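PDB 6I50: Sfrice_029225 from Spodoptera frugiperda, which is an Eiger-type tumour necrosis factor, a trimeric cytokine that probably signals by engaging a TNF receptor. Local coordinates for residues A[34-39]-A[136-141]; A[75-80]-A[145-150]; A[87-92]-A[101-106]. All coordinates share one frame; numbering follows the deposited sequence.

Interactions 1 and 3 meet in one sheet: strand 134-139, which receives the loop 34-39 in interaction 1, is the neighbour of strand 84-92, whose hairpin with strand 100-108 forms interaction 3. Interaction 2 belongs to the opposing sheet, where segment 75-80 pairs with 145-150. Interactions 1 and 2 meet where Asn139 reaches the hydroxyl of Tyr78, and interactions 2 and 3 where Ile76 and Tyr78 pack on Trp87. Interaction 2 is the buried one; interactions 1 and 3 are partly buried. Interaction 1 mixes one backbone bond with side-chain bonds and bridging water, interaction 2 combines a short bridge with a carboxylate grip, and interaction 3 is a hairpin with Trp87 packed on Cys105 on its inward face.

Interaction 1: residues A[34-39]-A[136-141]; sequences DAPHDV and AVRNTA
His37 docks the loop 34-39 on strand 134-139 with both its backbone and its ring. Its N donates to Val137 O at 2.9 Å, nearly along the C=O axis. With chi1 at -69°, CG lies beside the backbone N, and the ring beyond it turns an edge to the strand: CD2 comes 3.2 Å from Val137 O, and NE2 donates to Asn139 OD1 at 2.9 Å. The oxygen lies in the ring plane, whereas the donor stands above the plane of the amide, the ring and amide planes being 78° apart. Asn139 OD1 also bonds the hydroxyl of Tyr78.

Arg138, extended from CG to NE, brings NE 2.9 Å from Asp34 O; the oxygen sits in the guanidinium plane, but NE is above the carbonyl plane. A water joins the same Asp34 O to Arg138 NH2. Asp34 OD1, 4.1 Å from Arg138 NE and well out of the guanidinium plane, can contribute only through charge, since no N-H points at it, while OD2 forms a salt bridge with Arg99. Two further waters link Asp34 N to Asn139 O and His37 O to Val137 N.

Apolar contact is modest. Pro36 lies alongside Arg138, with CB over one guanidinium face toward its rim, and the same CB meets Ala136 CB at 3.8 Å.

The loop is therefore held on this strand of the TNF-like fold largely by polar groups and bridging water. His37 NE2 must carry a proton to donate to Asn139, and Asp34 would probably offset the positive charges of Arg138 and Arg99 gathered at this edge.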
ATOM      1  N   ASP A  34      18.442  13.889  -8.994  1.00 31.55           N
ATOM      2  CA  ASP A  34      19.215  13.401  -7.856  1.00 36.58           C
ATOM      3  C   ASP A  34      19.000  14.209  -6.582  1.00 33.32           C
ATOM      4  O   ASP A  34      19.697  13.972  -5.585  1.00 30.64           O
ATOM      5  CB  ASP A  34      20.714  13.337  -8.167  1.00 36.12           C
ATOM      6  CG  ASP A  34      21.418  12.275  -7.353  1.00 45.55           C
ATOM      7  OD1 ASP A  34      20.965  11.111  -7.392  1.00 43.74           O
ATOM      8  OD2 ASP A  34      22.412  12.603  -6.674  1.00 39.25           O
ATOM      9  N   ALA A  35      18.053  15.145  -6.574  1.00 28.21           N
ATOM     10  CA  ALA A  35      17.762  15.781  -5.295  1.00 29.74           C
ATOM     11  C   ALA A  35      16.667  15.009  -4.563  1.00 23.64           C
ATOM     12  O   ALA A  35      15.732  14.508  -5.195  1.00 22.64           O
ATOM     13  CB  ALA A  35      17.319  17.226  -5.492  1.00 27.20           C
ATOM     14  N   PRO A  36      16.751  14.887  -3.243  1.00 22.97           N
ATOM     15  CA  PRO A  36      15.669  14.237  -2.502  1.00 20.36           C
ATOM     16  C   PRO A  36      14.459  15.147  -2.375  1.00 20.97           C
ATOM     17  O   PRO A  36      14.575  16.374  -2.340  1.00 21.11           O
ATOM     18  CB  PRO A  36      16.297  13.964  -1.132  1.00 23.13           C
ATOM     19  CG  PRO A  36      17.314  15.042  -0.972  1.00 27.56           C
ATOM     20  CD  PRO A  36      17.835  15.353  -2.359  1.00 28.51           C
ATOM     21  N   HIS A  37      13.284  14.523  -2.320  1.00 17.28           N
ATOM     22  CA  HIS A  37      12.086  15.251  -1.929  1.00 16.60           C
ATOM     23  C   HIS A  37      12.299  15.830  -0.535  1.00 22.75           C
ATOM     24  O   HIS A  37      12.721  15.119   0.383  1.00 20.61           O
ATOM     25  CB  HIS A  37      10.870  14.320  -1.955  1.00 16.36           C
ATOM     26  CG  HIS A  37      10.473  13.883  -3.334  1.00 15.13           C
ATOM     27  ND1 HIS A  37       9.491  14.523  -4.060  1.00 19.12           N
ATOM     28  CD2 HIS A  37      10.925  12.877  -4.121  1.00 15.31           C
ATOM     29  CE1 HIS A  37       9.354  13.930  -5.233  1.00 16.94           C
ATOM     30  NE2 HIS A  37      10.214  12.929  -5.297  1.00 16.69           N
ATOM     31  N   ASP A  38      12.050  17.136  -0.377  1.00 18.37           N
ATOM     32  CA  ASP A  38      12.391  17.762   0.896  1.00 19.72           C
ATOM     33  C   ASP A  38      11.304  18.698   1.414  1.00 20.48           C
ATOM     34  O   ASP A  38      11.568  19.490   2.327  1.00 32.40           O
ATOM     35  CB  ASP A  38      13.725  18.515   0.796  1.00 25.92           C
ATOM     36  CG  ASP A  38      13.709  19.618  -0.250  1.00 28.59           C
ATOM     37  OD1 ASP A  38      12.656  19.852  -0.881  1.00 32.50           O
ATOM     38  OD2 ASP A  38      14.766  20.257  -0.440  1.00 38.07           O
ATOM     39  N   VAL A  39      10.095  18.629   0.864  1.00 19.61           N
ATOM     40  CA  VAL A  39       9.001  19.473   1.332  1.00 23.67           C
ATOM     41  C   VAL A  39       8.115  18.650   2.263  1.00 20.36           C
ATOM     42  O   VAL A  39       6.885  18.681   2.160  1.00 25.82           O
ATOM     43  CB  VAL A  39       8.211  20.054   0.144  1.00 26.98           C
ATOM     44  CG1 VAL A  39       7.345  21.226   0.580  1.00 38.02           C
ATOM     45  CG2 VAL A  39       9.170  20.495  -0.955  1.00 33.46           C
ATOM     46  N   ALA A 136      15.730   8.782   2.265  1.00 13.06           N
ATOM     47  CA  ALA A 136      15.300   9.845   1.368  1.00 11.15           C
ATOM     48  C   ALA A 136      14.581   9.233   0.178  1.00 11.31           C
ATOM     49  O   ALA A 136      14.884   8.111  -0.234  1.00 10.34           O
ATOM     50  CB  ALA A 136      16.482  10.684   0.868  1.00 11.86           C
ATOM     51  N   VAL A 137      13.631   9.979  -0.373  1.00  9.95           N
ATOM     52  CA  VAL A 137      12.942   9.593  -1.599  1.00 11.26           C
ATOM     53  C   VAL A 137      13.483  10.457  -2.727  1.00 12.50           C
ATOM     54  O   VAL A 137      13.458  11.690  -2.637  1.00 15.01           O
ATOM     55  CB  VAL A 137      11.419   9.756  -1.474  1.00 13.79           C
ATOM     56  CG1 VAL A 137      10.729   9.149  -2.688  1.00 15.86           C
ATOM     57  CG2 VAL A 137      10.905   9.110  -0.199  1.00 12.56           C
ATOM     58  N   ARG A 138      13.966   9.820  -3.790  1.00 12.65           N
ATOM     59  CA  ARG A 138      14.406  10.525  -4.986  1.00 11.81           C
ATOM     60  C   ARG A 138      13.625  10.016  -6.186  1.00 14.85           C
ATOM     61  O   ARG A 138      13.226   8.852  -6.233  1.00 11.14           O
ATOM     62  CB  ARG A 138      15.909  10.334  -5.248  1.00 12.71           C
ATOM     63  CG  ARG A 138      16.811  11.088  -4.290  1.00 13.11           C
ATOM     64  CD  ARG A 138      18.281  10.961  -4.679  1.00 14.21           C
ATOM     65  NE  ARG A 138      19.113  11.763  -3.787  1.00 14.69           N
ATOM     66  CZ  ARG A 138      19.500  11.372  -2.574  1.00 20.42           C
ATOM     67  NH1 ARG A 138      19.156  10.176  -2.122  1.00 15.65           N
ATOM     68  NH2 ARG A 138      20.241  12.170  -1.815  1.00 20.44           N
ATOM     69  N   ASN A 139      13.407  10.890  -7.161  1.00 12.62           N
ATOM     70  CA  ASN A 139      12.913  10.413  -8.441  1.00 12.85           C
ATOM     71  C   ASN A 139      14.053   9.723  -9.184  1.00 20.02           C
ATOM     72  O   ASN A 139      15.232  10.030  -8.974  1.00 17.62           O
ATOM     73  CB  ASN A 139      12.335  11.572  -9.257  1.00 16.90           C
ATOM     74  CG  ASN A 139      11.185  12.259  -8.545  1.00 16.88           C
ATOM     75  OD1 ASN A 139      10.413  11.618  -7.821  1.00 17.16           O
ATOM     76  ND2 ASN A 139      11.072  13.571  -8.730  1.00 20.09           N
ATOM     77  N   THR A 140      13.703   8.748 -10.025  1.00 18.07           N
ATOM     78  CA  THR A 140      14.739   8.017 -10.745  1.00 20.81           C
ATOM     79  C   THR A 140      15.305   8.801 -11.917  1.00 26.85           C
ATOM     80  O   THR A 140      16.449   8.558 -12.312  1.00 33.36           O
ATOM     81  CB  THR A 140      14.201   6.682 -11.256  1.00 28.10           C
ATOM     82  OG1 THR A 140      13.288   6.928 -12.333  1.00 37.64           O
ATOM     83  CG2 THR A 140      13.488   5.942 -10.144  1.00 24.43           C
ATOM     84  N   ALA A 141      14.537   9.725 -12.486  1.00 31.72           N
ATOM     85  CA  ALA A 141      14.982  10.526 -13.613  1.00 38.23           C
ATOM     86  C   ALA A 141      14.793  12.000 -13.291  1.00 41.95           C
ATOM     87  O   ALA A 141      13.998  12.379 -12.426  1.00 45.02           O
ATOM     88  CB  ALA A 141      14.230  10.168 -14.900  1.00 42.34           C
TER
HETATM   89  O   HOH W   1      21.455  14.591  -3.124  1.00 26.92           O
HETATM   90  O   HOH W   2      16.846  11.906 -10.171  1.00 46.14           O
HETATM   91  O   HOH W   3      14.984  13.298  -7.428  1.00 23.28           O
HETATM   92  O   HOH W   4      12.975  12.605   1.016  1.00 13.17           O

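Interaction 2: residues A[75-80]-A[145-150]; sequences QIYYLD and HSLMQP
Asp80 OD1 accepts two bonds from His145, one from the backbone N at 2.7 Å and one from ring atom ND1 at 3.3 Å. The donors arrive from opposite faces of the carboxylate plane: N on the anti side, ND1 nearly in line with the C-O bond. The oxygen lies in the plane of the imidazole, a His-carboxylate pairing that would restrain the rotation of the ring. Asp80 has CG anti to its backbone N (chi1 -164°), on the side of His145; the carboxylate beyond it turns OD1 to the donors, and OD2 is taken by His82. A water donates to OD1 and receives a weak bond from ND1. An alanine in place of Asp80 would probably leave His145 N and ND1 without this acceptor and the imidazole freer to turn.

The backbones meet in a single bridge, Tyr78 with Ser146. Leu147 N donates to Tyr77 O at 2.7 Å in a nearly straight bond, and Leu79 N to His145 O at 3.1 Å from above the carbonyl plane. Ser153 OG bonds both Tyr77 N and Leu147 O, joining the two strands again.

Leu147 CD1 packs against Tyr77 CE1 at 3.6 Å, the two side chains running alongside each other, and also touches Leu79 CD2. Ile76 CG2 meets Ser146 CB at 3.8 Å.

The short segments 75-80 and 145-147 run at 124° to each other in the sheet that also holds strands 117-129 and 28-31, while Ile76 and Tyr78 pack on Trp87 of strand 84-92 in the opposing sheet and Tyr77 on Ala106 of a neighbouring subunit.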
ATOM      1  N   GLN A  75       4.283   7.578  -0.667  1.00  9.80           N
ATOM      2  CA  GLN A  75       3.479   7.954  -1.824  1.00  9.64           C
ATOM      3  C   GLN A  75       3.972   9.285  -2.371  1.00  8.93           C
ATOM      4  O   GLN A  75       4.092  10.263  -1.625  1.00 10.53           O
ATOM      5  CB  GLN A  75       1.995   8.065  -1.480  1.00  7.74           C
ATOM      6  CG  GLN A  75       1.144   8.499  -2.671  1.00 10.23           C
ATOM      7  CD  GLN A  75      -0.326   8.233  -2.447  1.00  9.93           C
ATOM      8  OE1 GLN A  75      -0.742   7.081  -2.307  1.00 12.43           O
ATOM      9  NE2 GLN A  75      -1.130   9.298  -2.421  1.00  8.81           N
ATOM     10  N   ILE A  76       4.266   9.318  -3.666  1.00  9.13           N
ATOM     11  CA  ILE A  76       4.559  10.556  -4.377  1.00 11.88           C
ATOM     12  C   ILE A  76       3.446  10.765  -5.391  1.00  9.39           C
ATOM     13  O   ILE A  76       3.177   9.885  -6.221  1.00 10.63           O
ATOM     14  CB  ILE A  76       5.933  10.521  -5.063  1.00  9.86           C
ATOM     15  CG1 ILE A  76       7.047  10.260  -4.034  1.00 10.65           C
ATOM     16  CG2 ILE A  76       6.189  11.825  -5.810  1.00 10.88           C
ATOM     17  CD1 ILE A  76       7.164  11.325  -2.954  1.00 11.15           C
ATOM     18  N   TYR A  77       2.798  11.921  -5.323  1.00 10.97           N
ATOM     19  CA  TYR A  77       1.710  12.266  -6.234  1.00 12.73           C
ATOM     20  C   TYR A  77       2.297  13.145  -7.334  1.00 16.22           C
ATOM     21  O   TYR A  77       2.597  14.319  -7.110  1.00 13.99           O
ATOM     22  CB  TYR A  77       0.596  12.968  -5.463  1.00 13.06           C
ATOM     23  CG  TYR A  77      -0.723  13.137  -6.187  1.00  9.54           C
ATOM     24  CD1 TYR A  77      -0.846  14.011  -7.258  1.00 12.34           C
ATOM     25  CD2 TYR A  77      -1.859  12.467  -5.753  1.00 14.90           C
ATOM     26  CE1 TYR A  77      -2.057  14.187  -7.900  1.00 18.43           C
ATOM     27  CE2 TYR A  77      -3.076  12.639  -6.391  1.00 14.07           C
ATOM     28  CZ  TYR A  77      -3.167  13.501  -7.457  1.00 21.36           C
ATOM     29  OH  TYR A  77      -4.374  13.679  -8.094  1.00 29.86           O
ATOM     30  N   TYR A  78       2.460  12.576  -8.524  1.00 12.73           N
ATOM     31  CA  TYR A  78       3.015  13.320  -9.647  1.00 12.38           C
ATOM     32  C   TYR A  78       1.923  14.049 -10.413  1.00 10.53           C
ATOM     33  O   TYR A  78       0.806  13.546 -10.571  1.00 15.33           O
ATOM     34  CB  TYR A  78       3.764  12.385 -10.600  1.00 11.33           C
ATOM     35  CG  TYR A  78       4.983  11.737  -9.984  1.00 10.19           C
ATOM     36  CD1 TYR A  78       6.222  12.365 -10.010  1.00 10.44           C
ATOM     37  CD2 TYR A  78       4.891  10.495  -9.373  1.00 14.81           C
ATOM     38  CE1 TYR A  78       7.338  11.764  -9.440  1.00 12.08           C
ATOM     39  CE2 TYR A  78       5.992   9.888  -8.811  1.00 16.83           C
ATOM     40  CZ  TYR A  78       7.211  10.524  -8.843  1.00 15.72           C
ATOM     41  OH  TYR A  78       8.300   9.900  -8.274  1.00 14.14           O
ATOM     42  N   LEU A  79       2.257  15.242 -10.889  1.00 11.85           N
ATOM     43  CA  LEU A  79       1.429  15.994 -11.829  1.00 13.64           C
ATOM     44  C   LEU A  79       2.437  16.423 -12.886  1.00 16.04           C
ATOM     45  O   LEU A  79       3.072  17.475 -12.770  1.00 15.91           O
ATOM     46  CB  LEU A  79       0.713  17.174 -11.168  1.00 14.97           C
ATOM     47  CG  LEU A  79      -0.266  17.926 -12.075  1.00 18.04           C
ATOM     48  CD1 LEU A  79      -1.193  16.941 -12.767  1.00 27.79           C
ATOM     49  CD2 LEU A  79      -1.068  18.947 -11.289  1.00 21.03           C
ATOM     50  N   ASP A  80       2.614  15.578 -13.897  1.00 15.41           N
ATOM     51  CA  ASP A  80       3.794  15.661 -14.738  1.00 15.88           C
ATOM     52  C   ASP A  80       3.428  15.190 -16.136  1.00 15.98           C
ATOM     53  O   ASP A  80       2.472  14.432 -16.324  1.00 19.45           O
ATOM     54  CB  ASP A  80       4.935  14.820 -14.152  1.00 17.03           C
ATOM     55  CG  ASP A  80       6.284  15.168 -14.746  1.00 24.56           C
ATOM     56  OD1 ASP A  80       6.970  16.057 -14.200  1.00 27.36           O
ATOM     57  OD2 ASP A  80       6.658  14.542 -15.758  1.00 28.78           O
ATOM     58  N   HIS A 145       7.634  16.799 -11.672  1.00 18.25           N
ATOM     59  CA  HIS A 145       6.818  17.642 -10.812  1.00 17.48           C
ATOM     60  C   HIS A 145       5.859  16.783 -10.002  1.00 16.19           C
ATOM     61  O   HIS A 145       5.225  15.868 -10.536  1.00 15.52           O
ATOM     62  CB  HIS A 145       6.027  18.660 -11.631  1.00 18.90           C
ATOM     63  CG  HIS A 145       6.887  19.598 -12.417  1.00 28.69           C
ATOM     64  ND1 HIS A 145       7.547  19.216 -13.565  1.00 32.94           N
ATOM     65  CD2 HIS A 145       7.196  20.900 -12.220  1.00 32.24           C
ATOM     66  CE1 HIS A 145       8.221  20.246 -14.045  1.00 34.08           C
ATOM     67  NE2 HIS A 145       8.025  21.279 -13.246  1.00 32.41           N
ATOM     68  N   SER A 146       5.755  17.089  -8.713  1.00 14.59           N
ATOM     69  CA  SER A 146       4.855  16.383  -7.814  1.00 16.78           C
ATOM     70  C   SER A 146       4.068  17.391  -6.987  1.00 16.92           C
ATOM     71  O   SER A 146       4.495  18.532  -6.787  1.00 17.69           O
ATOM     72  CB  SER A 146       5.614  15.418  -6.893  1.00 19.79           C
ATOM     73  OG  SER A 146       6.737  16.050  -6.305  1.00 27.93           O
ATOM     74  N   LEU A 147       2.900  16.959  -6.509  1.00 14.71           N
ATOM     75  CA  LEU A 147       2.051  17.787  -5.657  1.00 14.32           C
ATOM     76  C   LEU A 147       2.357  17.462  -4.200  1.00 13.81           C
ATOM     77  O   LEU A 147       2.076  16.353  -3.728  1.00 14.80           O
ATOM     78  CB  LEU A 147       0.574  17.563  -5.969  1.00 13.65           C
ATOM     79  CG  LEU A 147       0.082  18.082  -7.315  1.00 16.70           C
ATOM     80  CD1 LEU A 147      -1.388  17.741  -7.508  1.00 16.17           C
ATOM     81  CD2 LEU A 147       0.299  19.585  -7.404  1.00 24.01           C
ATOM     82  N   MET A 148       2.929  18.427  -3.486  1.00 13.45           N
ATOM     83  CA  MET A 148       3.324  18.213  -2.097  1.00 17.03           C
ATOM     84  C   MET A 148       2.251  18.787  -1.173  1.00 20.53           C
ATOM     85  O   MET A 148       2.405  19.825  -0.527  1.00 19.46           O
ATOM     86  CB  MET A 148       4.698  18.821  -1.833  1.00 21.19           C
ATOM     87  CG  MET A 148       5.762  18.361  -2.821  1.00 34.23           C
ATOM     88  SD  MET A 148       5.750  16.568  -3.001  1.00 50.93           S
ATOM     89  CE  MET A 148       6.010  16.118  -1.315  1.00  9.78           C
ATOM     90  N   GLN A 149       1.133  18.074  -1.140  1.00 16.22           N
ATOM     91  CA  GLN A 149      -0.002  18.366  -0.283  1.00 13.12           C
ATOM     92  C   GLN A 149      -0.217  17.172   0.637  1.00 12.50           C
ATOM     93  O   GLN A 149       0.094  16.039   0.254  1.00 13.13           O
ATOM     94  CB  GLN A 149      -1.266  18.648  -1.112  1.00 15.43           C
ATOM     95  CG  GLN A 149      -1.113  19.835  -2.071  1.00 19.13           C
ATOM     96  CD  GLN A 149      -2.264  19.962  -3.060  1.00 30.10           C
ATOM     97  OE1 GLN A 149      -2.831  18.969  -3.510  1.00 39.72           O
ATOM     98  NE2 GLN A 149      -2.613  21.196  -3.399  1.00 35.44           N
ATOM     99  N   PRO A 150      -0.714  17.391   1.864  1.00 13.58           N
ATOM    100  CA  PRO A 150      -0.615  16.333   2.885  1.00 14.37           C
ATOM    101  C   PRO A 150      -1.331  15.053   2.506  1.00 14.54           C
ATOM    102  O   PRO A 150      -0.844  13.957   2.806  1.00 13.90           O
ATOM    103  CB  PRO A 150      -1.249  16.985   4.123  1.00 16.49           C
ATOM    104  CG  PRO A 150      -1.180  18.443   3.873  1.00 20.99           C
ATOM    105  CD  PRO A 150      -1.322  18.620   2.397  1.00 16.24           C
TER
HETATM  106  O   HOH W   5       8.552  17.809 -15.902  1.00 57.58           O

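Interaction 3: residues A[87-92]-A[101-106]; sequences WVLHRT and TLLQCA
Trp87 and Cys105 form a hydrogen-bonded antiparallel pair, each backbone N donating to the other's O at 3.1 Å. Further along, Leu89 N donates to Leu103 O and Leu102 N to Leu89 O, each at 2.9 Å. Leu102 and Leu103 thus lie together opposite Leu89, a beta bulge that leaves the buried Leu103 N without a partner. Arg91 is held by Glu100 and Asp133 in salt bridges, while Leu102 CD1 lies over the centre of its guanidinium face.

These strands, 84-92 and 100-108, are a hairpin of one sheet of the TNF jelly-roll sandwich, and the disulfide from Cys105 to Cys121 ties it to strand 117-129 of the other sheet.

On the face with Trp87, chi1 of 58° starts its side chain off between the backbone N and the carbonyl carbon, from where the indole lies across toward Cys105: CB sits over the five-membered ring, 3.6 Å from its centroid, in a CH-pi contact, with SG oblique. Indole NE1 bonds Cys121 O. Leu103 CB fills in between Trp87 CZ3 and Leu89 CB, at 4.1 and 3.9 Å. On the other face, Val88 CG1 rests against Gln104 CD at 3.6 Å and Thr101 CG2.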
ATOM      1  N   TRP A  87      10.015   6.649  -8.386  1.00  7.93           N
ATOM      2  CA  TRP A  87      10.837   7.060  -7.257  1.00 10.38           C
ATOM      3  C   TRP A  87      11.551   5.859  -6.650  1.00 15.49           C
ATOM      4  O   TRP A  87      11.150   4.700  -6.833  1.00 11.52           O
ATOM      5  CB  TRP A  87      10.018   7.794  -6.173  1.00 11.21           C
ATOM      6  CG  TRP A  87       8.854   7.046  -5.571  1.00 10.28           C
ATOM      7  CD1 TRP A  87       7.530   7.260  -5.825  1.00  9.10           C
ATOM      8  CD2 TRP A  87       8.911   6.018  -4.572  1.00 11.11           C
ATOM      9  NE1 TRP A  87       6.754   6.418  -5.056  1.00 11.49           N
ATOM     10  CE2 TRP A  87       7.578   5.641  -4.282  1.00 10.28           C
ATOM     11  CE3 TRP A  87       9.955   5.372  -3.903  1.00 11.11           C
ATOM     12  CZ2 TRP A  87       7.267   4.644  -3.358  1.00  8.64           C
ATOM     13  CZ3 TRP A  87       9.645   4.381  -2.986  1.00 12.47           C
ATOM     14  CH2 TRP A  87       8.311   4.024  -2.726  1.00  9.50           C
ATOM     15  N   VAL A  88      12.629   6.162  -5.924  1.00  9.51           N
ATOM     16  CA  VAL A  88      13.397   5.174  -5.174  1.00 10.43           C
ATOM     17  C   VAL A  88      13.559   5.669  -3.743  1.00 11.27           C
ATOM     18  O   VAL A  88      13.687   6.873  -3.498  1.00 12.03           O
ATOM     19  CB  VAL A  88      14.779   4.898  -5.806  1.00  9.73           C
ATOM     20  CG1 VAL A  88      14.624   4.020  -7.044  1.00 12.84           C
ATOM     21  CG2 VAL A  88      15.479   6.196  -6.147  1.00 11.54           C
ATOM     22  N   LEU A  89      13.542   4.731  -2.799  1.00  9.55           N
ATOM     23  CA  LEU A  89      13.795   5.021  -1.397  1.00  8.73           C
ATOM     24  C   LEU A  89      15.255   4.689  -1.111  1.00 11.91           C
ATOM     25  O   LEU A  89      15.653   3.529  -1.220  1.00 11.65           O
ATOM     26  CB  LEU A  89      12.862   4.194  -0.510  1.00  9.76           C
ATOM     27  CG  LEU A  89      13.068   4.384   0.991  1.00 10.52           C
ATOM     28  CD1 LEU A  89      12.708   5.805   1.402  1.00 10.43           C
ATOM     29  CD2 LEU A  89      12.260   3.378   1.798  1.00 11.21           C
ATOM     30  N   HIS A  90      16.050   5.702  -0.763  1.00 11.25           N
ATOM     31  CA  HIS A  90      17.483   5.540  -0.545  1.00  8.64           C
ATOM     32  C   HIS A  90      17.804   5.500   0.942  1.00 10.65           C
ATOM     33  O   HIS A  90      17.378   6.377   1.697  1.00 13.67           O
ATOM     34  CB  HIS A  90      18.263   6.679  -1.198  1.00 12.09           C
ATOM     35  CG  HIS A  90      18.380   6.549  -2.683  1.00 18.30           C
ATOM     36  ND1 HIS A  90      18.468   7.639  -3.522  1.00 19.79           N
ATOM     37  CD2 HIS A  90      18.427   5.454  -3.480  1.00 19.47           C
ATOM     38  CE1 HIS A  90      18.567   7.222  -4.772  1.00 20.31           C
ATOM     39  NE2 HIS A  90      18.542   5.901  -4.773  1.00 18.76           N
ATOM     40  N   ARG A  91      18.583   4.504   1.348  1.00 11.11           N
ATOM     41  CA  ARG A  91      19.049   4.372   2.720  1.00 11.13           C
ATOM     42  C   ARG A  91      20.538   4.684   2.786  1.00 11.20           C
ATOM     43  O   ARG A  91      21.335   4.135   2.011  1.00 13.87           O
ATOM     44  CB  ARG A  91      18.784   2.964   3.260  1.00 13.97           C
ATOM     45  CG  ARG A  91      18.981   2.850   4.768  1.00 17.86           C
ATOM     46  CD  ARG A  91      20.181   1.997   5.115  1.00 22.45           C
ATOM     47  NE  ARG A  91      20.093   0.666   4.529  1.00 19.82           N
ATOM     48  CZ  ARG A  91      19.392  -0.339   5.048  1.00 30.10           C
ATOM     49  NH1 ARG A  91      19.375  -1.520   4.438  1.00 28.26           N
ATOM     50  NH2 ARG A  91      18.705  -0.170   6.171  1.00 22.19           N
ATOM     51  N   THR A  92      20.911   5.577   3.697  1.00 11.01           N
ATOM     52  CA  THR A  92      22.301   5.907   3.948  1.00 13.33           C
ATOM     53  C   THR A  92      22.574   5.742   5.436  1.00 12.73           C
ATOM     54  O   THR A  92      21.661   5.741   6.262  1.00 14.78           O
ATOM     55  CB  THR A  92      22.645   7.339   3.504  1.00 17.99           C
ATOM     56  OG1 THR A  92      21.719   8.261   4.095  1.00 14.72           O
ATOM     57  CG2 THR A  92      22.588   7.467   1.980  1.00 14.09           C
ATOM     58  N   THR A 101      19.229   1.174  -2.245  1.00 16.66           N
ATOM     59  CA  THR A 101      17.855   1.337  -2.706  1.00 14.56           C
ATOM     60  C   THR A 101      17.003   0.235  -2.084  1.00 11.87           C
ATOM     61  O   THR A 101      17.220  -0.950  -2.360  1.00 16.09           O
ATOM     62  CB  THR A 101      17.783   1.281  -4.233  1.00 16.43           C
ATOM     63  OG1 THR A 101      18.620   2.306  -4.796  1.00 13.50           O
ATOM     64  CG2 THR A 101      16.356   1.482  -4.698  1.00 19.09           C
ATOM     65  N   LEU A 102      16.048   0.622  -1.238  1.00 10.74           N
ATOM     66  CA  LEU A 102      15.228  -0.339  -0.512  1.00 12.60           C
ATOM     67  C   LEU A 102      13.894  -0.604  -1.181  1.00 12.06           C
ATOM     68  O   LEU A 102      13.351  -1.704  -1.042  1.00 14.91           O
ATOM     69  CB  LEU A 102      14.965   0.150   0.917  1.00 12.03           C
ATOM     70  CG  LEU A 102      16.210   0.403   1.768  1.00 14.89           C
ATOM     71  CD1 LEU A 102      15.802   0.637   3.213  1.00 15.21           C
ATOM     72  CD2 LEU A 102      17.174  -0.768   1.658  1.00 19.27           C
ATOM     73  N   LEU A 103      13.364   0.384  -1.899  1.00 12.86           N
ATOM     74  CA  LEU A 103      12.013   0.333  -2.440  1.00 14.11           C
ATOM     75  C   LEU A 103      11.971   1.168  -3.708  1.00 14.34           C
ATOM     76  O   LEU A 103      12.661   2.184  -3.814  1.00 10.57           O
ATOM     77  CB  LEU A 103      11.006   0.864  -1.412  1.00 16.36           C
ATOM     78  CG  LEU A 103       9.585   0.348  -1.290  1.00 26.83           C
ATOM     79  CD1 LEU A 103       9.569  -1.171  -1.187  1.00 27.77           C
ATOM     80  CD2 LEU A 103       8.968   0.985  -0.048  1.00 18.05           C
ATOM     81  N   GLN A 104      11.159   0.737  -4.671  1.00  9.86           N
ATOM     82  CA  GLN A 104      10.992   1.491  -5.905  1.00 13.28           C
ATOM     83  C   GLN A 104       9.554   1.366  -6.386  1.00 13.52           C
ATOM     84  O   GLN A 104       8.928   0.314  -6.231  1.00 15.94           O
ATOM     85  CB  GLN A 104      11.950   1.013  -6.999  1.00 12.83           C
ATOM     86  CG  GLN A 104      11.881   1.843  -8.281  1.00 13.06           C
ATOM     87  CD  GLN A 104      13.040   1.578  -9.217  1.00 21.36           C
ATOM     88  OE1 GLN A 104      13.924   0.781  -8.918  1.00 21.75           O
ATOM     89  NE2 GLN A 104      13.043   2.253 -10.359  1.00 20.32           N
ATOM     90  N   CYS A 105       9.044   2.454  -6.959  1.00 12.63           N
ATOM     91  CA  CYS A 105       7.709   2.533  -7.531  1.00  9.90           C
ATOM     92  C   CYS A 105       7.824   3.120  -8.930  1.00 10.35           C
ATOM     93  O   CYS A 105       8.677   3.973  -9.182  1.00 10.54           O
ATOM     94  CB  CYS A 105       6.791   3.406  -6.658  1.00 12.44           C
ATOM     95  SG  CYS A 105       5.053   3.447  -7.115  1.00 16.35           S
ATOM     96  N   ALA A 106       6.972   2.656  -9.849  1.00 10.77           N
ATOM     97  CA  ALA A 106       7.014   3.197 -11.203  1.00 13.07           C
ATOM     98  C   ALA A 106       5.622   3.179 -11.814  1.00 11.25           C
ATOM     99  O   ALA A 106       4.820   2.282 -11.548  1.00 10.96           O
ATOM    100  CB  ALA A 106       7.993   2.417 -12.092  1.00 11.98           C
TER